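Side-chain contacts in putative oxidoreductase with NAD(P)-binding Rossmann-fold domain (PDB 3UUW), which is a putative oxidoreductase of the Gfo/Idh/MocA family that probably binds NAD(P) in its Rossmann-fold domain: residues A[98-103]-A[107-112]; A[84-87]-A[92-95]; A[176-181]-A[227-232]. All coordinates share one frame; numbering follows the deposited sequence.

In the fold
From the N terminus, the first contact to close is interaction 2, where helix 79-88 turns back through a short loop onto strand 92-95 of the parallel sheet. Interaction 1 follows at once: the loop leaving that strand folds against residues 107-112 of helix 103-116. Neither encloses the other; they run in series with centres about 11 Å apart, and L109 and L112 touch L87, joining the two helices on one side of the Rossmann sheet. Interaction 3 closes a much longer loop in the C-terminal half, tying helix 160-179 to strand 224-231 of the mixed sheet, its centre about 32 Å from that of interaction 2.

Interaction 1: residues A[98-103]-A[107-112]; sequences PLASTV and EELIEL
L99 and I110 meet where the loop before helix 103-116 folds back on the helix. With its CG trans to the backbone N (chi1 179°), L99 extends its isobutyl group toward the helix, and CD2 rests 3.9 Å from I110 CG1, with I110 CD1 equally near. The two side chains meet at a slant. The CB of I110 points neither at the loop nor away from it, but the end of the side chain comes nearer; CG1 lies beside the backbone N (chi1 -71°), opposite the carbonyl carbon. L109 adds a second apolar patch: its CD1 lies 4.1 Å from A100 CB and 4.2 Å from L99 CD1. Two residues before L109, E107 N donates to V103 O at 2.8 Å, an i to i+4 helical bond. Beside this bond the E107 side chain, extended beyond CG, crosses V103 at a slant, with CD 4.0 Å from V103 CG1; its carboxylate goes on to a salt bridge with R298. T102 is the N-cap, its OG1 accepting from Q105 N. Strand 120-122 and helix 79-88 both lie against L99 and L109, and helix 295-305 packs against V103.

Interaction 2: residues A[84-87]-A[92-95]; sequences KILL and HVYV
V93 CG2 is the hub of this contact, meeting two leucines on successive positions of helix 79-88. The tighter side belongs to L86, whose CB comes within 3.8 Å of V93 CG2 while its CD1 lies 4.0 Å from the same methyl. V93 turns that methyl to the helix by setting CG2 trans to its carbonyl carbon, with CG1 trans to the backbone N (chi1 177°). The looser side is L87: its CB leaves the helix obliquely to the strand, and only the end of the side chain swings closer, CD2 standing 4.1 Å from V93 CG2. Both leucines cross the valine at roughly a right angle. L86 also packs on I60, A64 and I70, and L87 on L118; L86, L87 and V93 are all buried. Residues alternate along the strand: the H92 CB points away from the helix, its side chain touches F276 and I280 of helix 269-281, and ND1 is hydrogen-bonded with N119 N. At the other end of the helical segment, partly exposed K84 makes weak polar contacts with E81 and Y80. The contact belongs to the beta-alpha-beta unit of strand 69-72, helix 79-88 and strand 92-95. With no hydrogen bond between the segments, its chemistry implies that helix and strand are held by apolar burial, while the strand's backbone bonds go to its neighbours in the sheet.

Interaction 3: residues A[176-181]-A[227-232]; sequences LWLANE and VEILSK
L178 and V227 carry the closest apolar touch, reaching toward each other tip to tip, with L178 CD1 3.9 Å from V227 CG1. The leucine branches from the last turn of helix 160-179; its CG stands beside the backbone N (chi1 -72°) and opposite the carbonyl carbon, and its two methyls are shared between two strand residues. CD1 takes V227, and CD2 meets I229 CD1 at a looser 4.4 Å. V227 and I229 are two apart on strand 224-231 and so present their side chains on the same face of the sheet, toward the helix. I135 of helix 130-138 touches both strand residues, and I145 of strand 142-150 touches L178, completing a buried hydrophobic cluster. The contact thereby packs helix 160-179 on the mixed sheet of the C-terminal alpha/beta domain.

Polar interactions lie around this cluster. E228, between the two touching strand residues, points away from the helix; its carboxylate forms a salt bridge with R237 and a hydrogen bond with N146. W177 makes a cation-pi contact with K136, and beyond the strand's end K232 forms a salt bridge with D219 of the second subunit. N180 is the first residue past the helix, with positive phi, and its N still hydrogen-bonds to L176 O at 3.2 Å.

The helix thus meets the sheet through a few methyl groups and no hydrogen bond across the segments. Such chemistry implies that burial of apolar surface holds the two together, while E228, pointing away from the helix, and K232 find their charged partners elsewhere.

Interaction 1: residues A[98-103]-A[107-112]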
loop_
_atom_site.group_PDB
_atom_site.type_symbol
_atom_site.label_atom_id
_atom_site.label_comp_id
_atom_site.label_asym_id
_atom_site.label_seq_id
_atom_site.Cartn_x
_atom_site.Cartn_y
_atom_site.Cartn_z
ATOM N N PRO A 98 -9.028 -6.803 -32.899
ATOM C CA PRO A 98 -10.353 -6.365 -33.338
ATOM C C PRO A 98 -10.933 -7.422 -34.290
ATOM O O PRO A 98 -10.201 -8.296 -34.777
ATOM C CB PRO A 98 -10.038 -5.081 -34.087
ATOM C CG PRO A 98 -8.749 -5.364 -34.727
ATOM C CD PRO A 98 -7.972 -6.200 -33.730
ATOM N N LEU A 99 -12.220 -7.344 -34.565
ATOM C CA LEU A 99 -12.891 -8.321 -35.431
ATOM C C LEU A 99 -12.152 -8.450 -36.771
ATOM O O LEU A 99 -11.707 -9.537 -37.148
ATOM C CB LEU A 99 -14.329 -7.884 -35.658
ATOM C CG LEU A 99 -15.202 -8.747 -36.565
ATOM C CD1 LEU A 99 -15.054 -10.235 -36.223
ATOM C CD2 LEU A 99 -16.673 -8.324 -36.463
ATOM N N ALA A 100 -12.006 -7.336 -37.474
ATOM C CA ALA A 100 -11.278 -7.319 -38.731
ATOM C C ALA A 100 -10.443 -6.037 -38.865
ATOM O O ALA A 100 -10.532 -5.134 -38.033
ATOM C CB ALA A 100 -12.257 -7.488 -39.901
ATOM N N SER A 101 -9.611 -5.955 -39.899
ATOM C CA SER A 101 -8.770 -4.778 -40.078
ATOM C C SER A 101 -9.563 -3.465 -40.143
ATOM O O SER A 101 -9.081 -2.399 -39.708
ATOM C CB SER A 101 -7.924 -4.948 -41.340
ATOM O OG SER A 101 -7.096 -6.095 -41.221
ATOM N N THR A 102 -10.749 -3.516 -40.736
ATOM C CA THR A 102 -11.616 -2.348 -40.830
ATOM C C THR A 102 -13.002 -2.661 -40.268
ATOM O O THR A 102 -13.410 -3.799 -40.223
ATOM C CB THR A 102 -11.799 -1.861 -42.300
ATOM O OG1 THR A 102 -12.652 -2.760 -43.023
ATOM C CG2 THR A 102 -10.452 -1.712 -43.028
ATOM N N VAL A 103 -13.706 -1.632 -39.818
ATOM C CA VAL A 103 -15.077 -1.812 -39.326
ATOM C C VAL A 103 -15.995 -2.326 -40.453
ATOM O O VAL A 103 -16.838 -3.179 -40.230
ATOM C CB VAL A 103 -15.621 -0.515 -38.746
ATOM C CG1 VAL A 103 -17.118 -0.641 -38.468
ATOM C CG2 VAL A 103 -14.853 -0.151 -37.464
ATOM N N GLU A 107 -18.499 -5.402 -40.297
ATOM C CA GLU A 107 -19.943 -5.357 -40.545
ATOM C C GLU A 107 -20.389 -6.459 -41.511
ATOM O O GLU A 107 -21.457 -7.048 -41.336
ATOM C CB GLU A 107 -20.339 -3.984 -41.070
ATOM C CG GLU A 107 -20.248 -2.880 -40.005
ATOM C CD GLU A 107 -20.439 -1.462 -40.565
ATOM O OE1 GLU A 107 -20.023 -1.202 -41.697
ATOM O OE2 GLU A 107 -20.983 -0.595 -39.854
ATOM N N GLU A 108 -19.559 -6.751 -42.500
ATOM C CA GLU A 108 -19.854 -7.788 -43.476
ATOM C C GLU A 108 -19.848 -9.166 -42.814
ATOM O O GLU A 108 -20.734 -9.986 -43.056
ATOM C CB GLU A 108 -18.853 -7.760 -44.627
ATOM C CG GLU A 108 -19.161 -8.790 -45.715
ATOM C CD GLU A 108 -18.053 -8.953 -46.724
ATOM O OE1 GLU A 108 -17.172 -8.070 -46.810
ATOM O OE2 GLU A 108 -18.079 -9.970 -47.460
ATOM N N LEU A 109 -18.852 -9.404 -41.968
ATOM C CA LEU A 109 -18.736 -10.672 -41.244
ATOM C C LEU A 109 -19.911 -10.875 -40.284
ATOM O O LEU A 109 -20.426 -11.969 -40.171
ATOM C CB LEU A 109 -17.422 -10.776 -40.504
ATOM C CG LEU A 109 -16.134 -10.746 -41.346
ATOM C CD1 LEU A 109 -14.911 -10.626 -40.428
ATOM C CD2 LEU A 109 -16.067 -11.989 -42.271
ATOM N N ILE A 110 -20.323 -9.809 -39.607
ATOM C CA ILE A 110 -21.457 -9.882 -38.683
ATOM C C ILE A 110 -22.705 -10.322 -39.431
ATOM O O ILE A 110 -23.465 -11.208 -38.966
ATOM C CB ILE A 110 -21.670 -8.539 -37.917
ATOM C CG1 ILE A 110 -20.537 -8.346 -36.889
ATOM C CG2 ILE A 110 -23.071 -8.511 -37.220
ATOM C CD1 ILE A 110 -20.330 -6.850 -36.466
ATOM N N GLU A 111 -22.950 -9.725 -40.596
ATOM C CA GLU A 111 -24.140 -10.101 -41.346
ATOM C C GLU A 111 -24.061 -11.542 -41.820
ATOM O O GLU A 111 -25.063 -12.268 -41.755
ATOM C CB GLU A 111 -24.402 -9.146 -42.504
ATOM C CG GLU A 111 -24.763 -7.744 -42.031
ATOM C CD GLU A 111 -25.897 -7.734 -41.003
ATOM O OE1 GLU A 111 -26.917 -8.414 -41.244
ATOM O OE2 GLU A 111 -25.756 -7.040 -39.962
ATOM N N LEU A 112 -22.892 -11.968 -42.264
ATOM C CA LEU A 112 -22.709 -13.373 -42.668
ATOM C C LEU A 112 -23.020 -14.309 -41.490
ATOM O O LEU A 112 -23.766 -15.291 -41.645
ATOM C CB LEU A 112 -21.298 -13.612 -43.213
ATOM C CG LEU A 112 -20.980 -15.026 -43.691
ATOM C CD1 LEU A 112 -21.971 -15.493 -44.750
ATOM C CD2 LEU A 112 -19.534 -15.099 -44.225
#

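Interaction 2: residues A[84-87]-A[92-95]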
loop_
_atom_site.group_PDB
_atom_site.type_symbol
_atom_site.label_atom_id
_atom_site.label_comp_id
_atom_site.label_asym_id
_atom_site.label_seq_id
_atom_site.Cartn_x
_atom_site.Cartn_y
_atom_site.Cartn_z
ATOM N N LYS A 84 -14.478 -15.476 -42.968
ATOM C CA LYS A 84 -15.403 -15.690 -44.061
ATOM C C LYS A 84 -15.455 -17.194 -44.384
ATOM O O LYS A 84 -16.531 -17.759 -44.507
ATOM C CB LYS A 84 -15.002 -14.825 -45.260
ATOM C CG LYS A 84 -15.959 -14.810 -46.421
ATOM C CD LYS A 84 -15.776 -13.521 -47.264
ATOM C CE LYS A 84 -14.290 -13.135 -47.467
ATOM N NZ LYS A 84 -14.073 -12.070 -48.507
ATOM N N ILE A 85 -14.293 -17.841 -44.471
ATOM C CA ILE A 85 -14.224 -19.297 -44.701
ATOM C C ILE A 85 -14.953 -20.096 -43.601
ATOM O O ILE A 85 -15.760 -20.990 -43.885
ATOM C CB ILE A 85 -12.762 -19.763 -44.773
ATOM C CG1 ILE A 85 -12.097 -19.228 -46.049
ATOM C CG2 ILE A 85 -12.666 -21.293 -44.694
ATOM C CD1 ILE A 85 -10.589 -19.391 -46.065
ATOM N N LEU A 86 -14.689 -19.740 -42.347
ATOM C CA LEU A 86 -15.240 -20.463 -41.205
ATOM C C LEU A 86 -16.755 -20.367 -41.110
ATOM O O LEU A 86 -17.436 -21.363 -40.939
ATOM C CB LEU A 86 -14.599 -19.951 -39.903
ATOM C CG LEU A 86 -13.097 -20.223 -39.748
ATOM C CD1 LEU A 86 -12.536 -19.617 -38.427
ATOM C CD2 LEU A 86 -12.837 -21.727 -39.807
ATOM N N LEU A 87 -17.271 -19.151 -41.248
ATOM C CA LEU A 87 -18.705 -18.937 -41.196
ATOM C C LEU A 87 -19.384 -19.684 -42.347
ATOM O O LEU A 87 -20.437 -20.281 -42.173
ATOM C CB LEU A 87 -19.031 -17.436 -41.216
ATOM C CG LEU A 87 -18.575 -16.627 -40.005
ATOM C CD1 LEU A 87 -18.812 -15.130 -40.236
ATOM C CD2 LEU A 87 -19.259 -17.109 -38.728
ATOM N N HIS A 92 -19.240 -21.589 -35.452
ATOM C CA HIS A 92 -19.241 -20.384 -34.614
ATOM C C HIS A 92 -17.798 -19.958 -34.455
ATOM O O HIS A 92 -16.877 -20.797 -34.462
ATOM C CB HIS A 92 -19.798 -20.655 -33.224
ATOM C CG HIS A 92 -21.167 -21.243 -33.212
ATOM N ND1 HIS A 92 -22.311 -20.475 -33.272
ATOM C CD2 HIS A 92 -21.579 -22.525 -33.141
ATOM C CE1 HIS A 92 -23.366 -21.262 -33.226
ATOM N NE2 HIS A 92 -22.953 -22.511 -33.147
ATOM N N VAL A 93 -17.566 -18.659 -34.290
ATOM C CA VAL A 93 -16.197 -18.164 -34.218
ATOM C C VAL A 93 -15.978 -17.203 -33.074
ATOM O O VAL A 93 -16.748 -16.258 -32.896
ATOM C CB VAL A 93 -15.818 -17.453 -35.509
ATOM C CG1 VAL A 93 -14.382 -16.862 -35.414
ATOM C CG2 VAL A 93 -15.923 -18.424 -36.678
ATOM N N TYR A 94 -14.990 -17.521 -32.250
ATOM C CA TYR A 94 -14.451 -16.588 -31.264
ATOM C C TYR A 94 -13.121 -16.075 -31.805
ATOM O O TYR A 94 -12.257 -16.863 -32.202
ATOM C CB TYR A 94 -14.228 -17.278 -29.926
ATOM C CG TYR A 94 -13.569 -16.424 -28.861
ATOM C CD1 TYR A 94 -12.172 -16.190 -28.858
ATOM C CD2 TYR A 94 -14.334 -15.833 -27.849
ATOM C CE1 TYR A 94 -11.577 -15.404 -27.872
ATOM C CE2 TYR A 94 -13.746 -15.052 -26.862
ATOM C CZ TYR A 94 -12.372 -14.837 -26.880
ATOM O OH TYR A 94 -11.813 -14.061 -25.877
ATOM N N VAL A 95 -12.943 -14.760 -31.836
ATOM C CA VAL A 95 -11.700 -14.171 -32.373
ATOM C C VAL A 95 -11.198 -13.068 -31.436
ATOM O O VAL A 95 -11.987 -12.340 -30.832
ATOM C CB VAL A 95 -11.926 -13.624 -33.836
ATOM C CG1 VAL A 95 -12.917 -12.449 -33.831
ATOM C CG2 VAL A 95 -10.663 -13.207 -34.459
#

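Interaction 3: residues A[176-181]-A[227-232]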
loop_
_atom_site.group_PDB
_atom_site.type_symbol
_atom_site.label_atom_id
_atom_site.label_comp_id
_atom_site.label_asym_id
_atom_site.label_seq_id
_atom_site.Cartn_x
_atom_site.Cartn_y
_atom_site.Cartn_z
ATOM N N LEU A 176 -16.766 2.164 -22.893
ATOM C CA LEU A 176 -18.091 2.157 -23.463
ATOM C C LEU A 176 -18.982 1.156 -22.712
ATOM O O LEU A 176 -20.175 1.407 -22.519
ATOM C CB LEU A 176 -18.040 1.869 -24.969
ATOM C CG LEU A 176 -17.315 2.916 -25.847
ATOM C CD1 LEU A 176 -17.361 2.479 -27.284
ATOM C CD2 LEU A 176 -17.919 4.293 -25.685
ATOM N N TRP A 177 -18.393 0.039 -22.270
ATOM C CA TRP A 177 -19.118 -0.980 -21.507
ATOM C C TRP A 177 -19.530 -0.442 -20.147
ATOM O O TRP A 177 -20.638 -0.710 -19.679
ATOM C CB TRP A 177 -18.243 -2.234 -21.397
ATOM C CG TRP A 177 -18.689 -3.285 -20.457
ATOM C CD1 TRP A 177 -19.746 -4.142 -20.598
ATOM C CD2 TRP A 177 -18.013 -3.673 -19.273
ATOM N NE1 TRP A 177 -19.781 -5.019 -19.546
ATOM C CE2 TRP A 177 -18.723 -4.757 -18.721
ATOM C CE3 TRP A 177 -16.868 -3.213 -18.631
ATOM C CZ2 TRP A 177 -18.334 -5.374 -17.539
ATOM C CZ3 TRP A 177 -16.487 -3.821 -17.451
ATOM C CH2 TRP A 177 -17.227 -4.895 -16.924
ATOM N N LEU A 178 -18.651 0.349 -19.531
ATOM C CA LEU A 178 -18.968 1.008 -18.254
ATOM C C LEU A 178 -19.926 2.183 -18.413
ATOM O O LEU A 178 -20.749 2.437 -17.519
ATOM C CB LEU A 178 -17.697 1.496 -17.562
ATOM C CG LEU A 178 -16.800 0.427 -16.971
ATOM C CD1 LEU A 178 -15.448 1.052 -16.550
ATOM C CD2 LEU A 178 -17.477 -0.315 -15.788
ATOM N N ALA A 179 -19.821 2.914 -19.511
ATOM C CA ALA A 179 -20.695 4.063 -19.722
ATOM C C ALA A 179 -22.139 3.600 -19.780
ATOM O O ALA A 179 -23.004 4.214 -19.189
ATOM C CB ALA A 179 -20.341 4.803 -21.001
ATOM N N ASN A 180 -22.378 2.513 -20.508
ATOM C CA ASN A 180 -23.724 2.002 -20.731
ATOM C C ASN A 180 -24.691 3.113 -21.173
ATOM O O ASN A 180 -25.886 3.070 -20.890
ATOM C CB ASN A 180 -24.246 1.283 -19.486
ATOM C CG ASN A 180 -25.439 0.398 -19.789
ATOM O OD1 ASN A 180 -25.497 -0.235 -20.848
ATOM N ND2 ASN A 180 -26.395 0.343 -18.863
ATOM N N GLU A 181 -24.149 4.109 -21.863
ATOM C CA GLU A 181 -24.932 5.216 -22.419
ATOM C C GLU A 181 -24.115 5.779 -23.559
ATOM O O GLU A 181 -22.917 5.512 -23.645
ATOM C CB GLU A 181 -25.236 6.306 -21.374
ATOM C CG GLU A 181 -24.017 7.105 -20.844
ATOM C CD GLU A 181 -24.415 8.246 -19.894
ATOM O OE1 GLU A 181 -23.525 8.824 -19.209
ATOM O OE2 GLU A 181 -25.623 8.568 -19.830
ATOM N N VAL A 227 -8.778 0.956 -13.598
ATOM C CA VAL A 227 -10.104 1.560 -13.746
ATOM C C VAL A 227 -10.477 2.150 -12.371
ATOM O O VAL A 227 -10.324 1.487 -11.343
ATOM C CB VAL A 227 -11.137 0.532 -14.148
ATOM C CG1 VAL A 227 -12.570 1.099 -13.986
ATOM C CG2 VAL A 227 -10.834 0.035 -15.530
ATOM N N GLU A 228 -10.914 3.399 -12.363
ATOM C CA GLU A 228 -11.314 4.097 -11.143
ATOM C C GLU A 228 -12.675 4.684 -11.398
ATOM O O GLU A 228 -12.863 5.439 -12.385
ATOM C CB GLU A 228 -10.345 5.221 -10.828
ATOM C CG GLU A 228 -10.707 6.074 -9.631
ATOM C CD GLU A 228 -9.606 7.050 -9.352
ATOM O OE1 GLU A 228 -9.432 7.970 -10.181
ATOM O OE2 GLU A 228 -8.890 6.873 -8.336
ATOM N N ILE A 229 -13.620 4.348 -10.532
ATOM C CA ILE A 229 -14.962 4.878 -10.619
ATOM C C ILE A 229 -15.250 5.752 -9.405
ATOM O O ILE A 229 -15.159 5.276 -8.264
ATOM C CB ILE A 229 -15.999 3.745 -10.689
ATOM C CG1 ILE A 229 -15.760 2.850 -11.914
ATOM C CG2 ILE A 229 -17.470 4.312 -10.667
ATOM C CD1 ILE A 229 -16.734 1.659 -11.977
ATOM N N LEU A 230 -15.568 7.020 -9.652
ATOM C CA LEU A 230 -15.970 7.967 -8.598
ATOM C C LEU A 230 -17.502 8.025 -8.564
ATOM O O LEU A 230 -18.143 8.402 -9.552
ATOM C CB LEU A 230 -15.403 9.370 -8.848
ATOM C CG LEU A 230 -13.900 9.635 -8.676
ATOM C CD1 LEU A 230 -13.088 9.008 -9.791
ATOM C CD2 LEU A 230 -13.647 11.141 -8.638
ATOM N N SER A 231 -18.084 7.668 -7.427
ATOM C CA SER A 231 -19.544 7.671 -7.291
ATOM C C SER A 231 -19.954 8.271 -5.955
ATOM O O SER A 231 -19.116 8.565 -5.117
ATOM C CB SER A 231 -20.099 6.273 -7.464
ATOM O OG SER A 231 -19.647 5.423 -6.433
ATOM N N LYS A 232 -21.248 8.474 -5.764
ATOM C CA LYS A 232 -21.713 9.073 -4.529
ATOM C C LYS A 232 -21.195 8.289 -3.324
ATOM O O LYS A 232 -21.504 7.103 -3.158
ATOM C CB LYS A 232 -23.234 9.130 -4.503
ATOM C CG LYS A 232 -23.770 9.706 -3.204
ATOM C CD LYS A 232 -25.282 9.711 -3.184
ATOM C CE LYS A 232 -25.832 11.009 -3.687
ATOM N NZ LYS A 232 -25.666 12.062 -2.648
#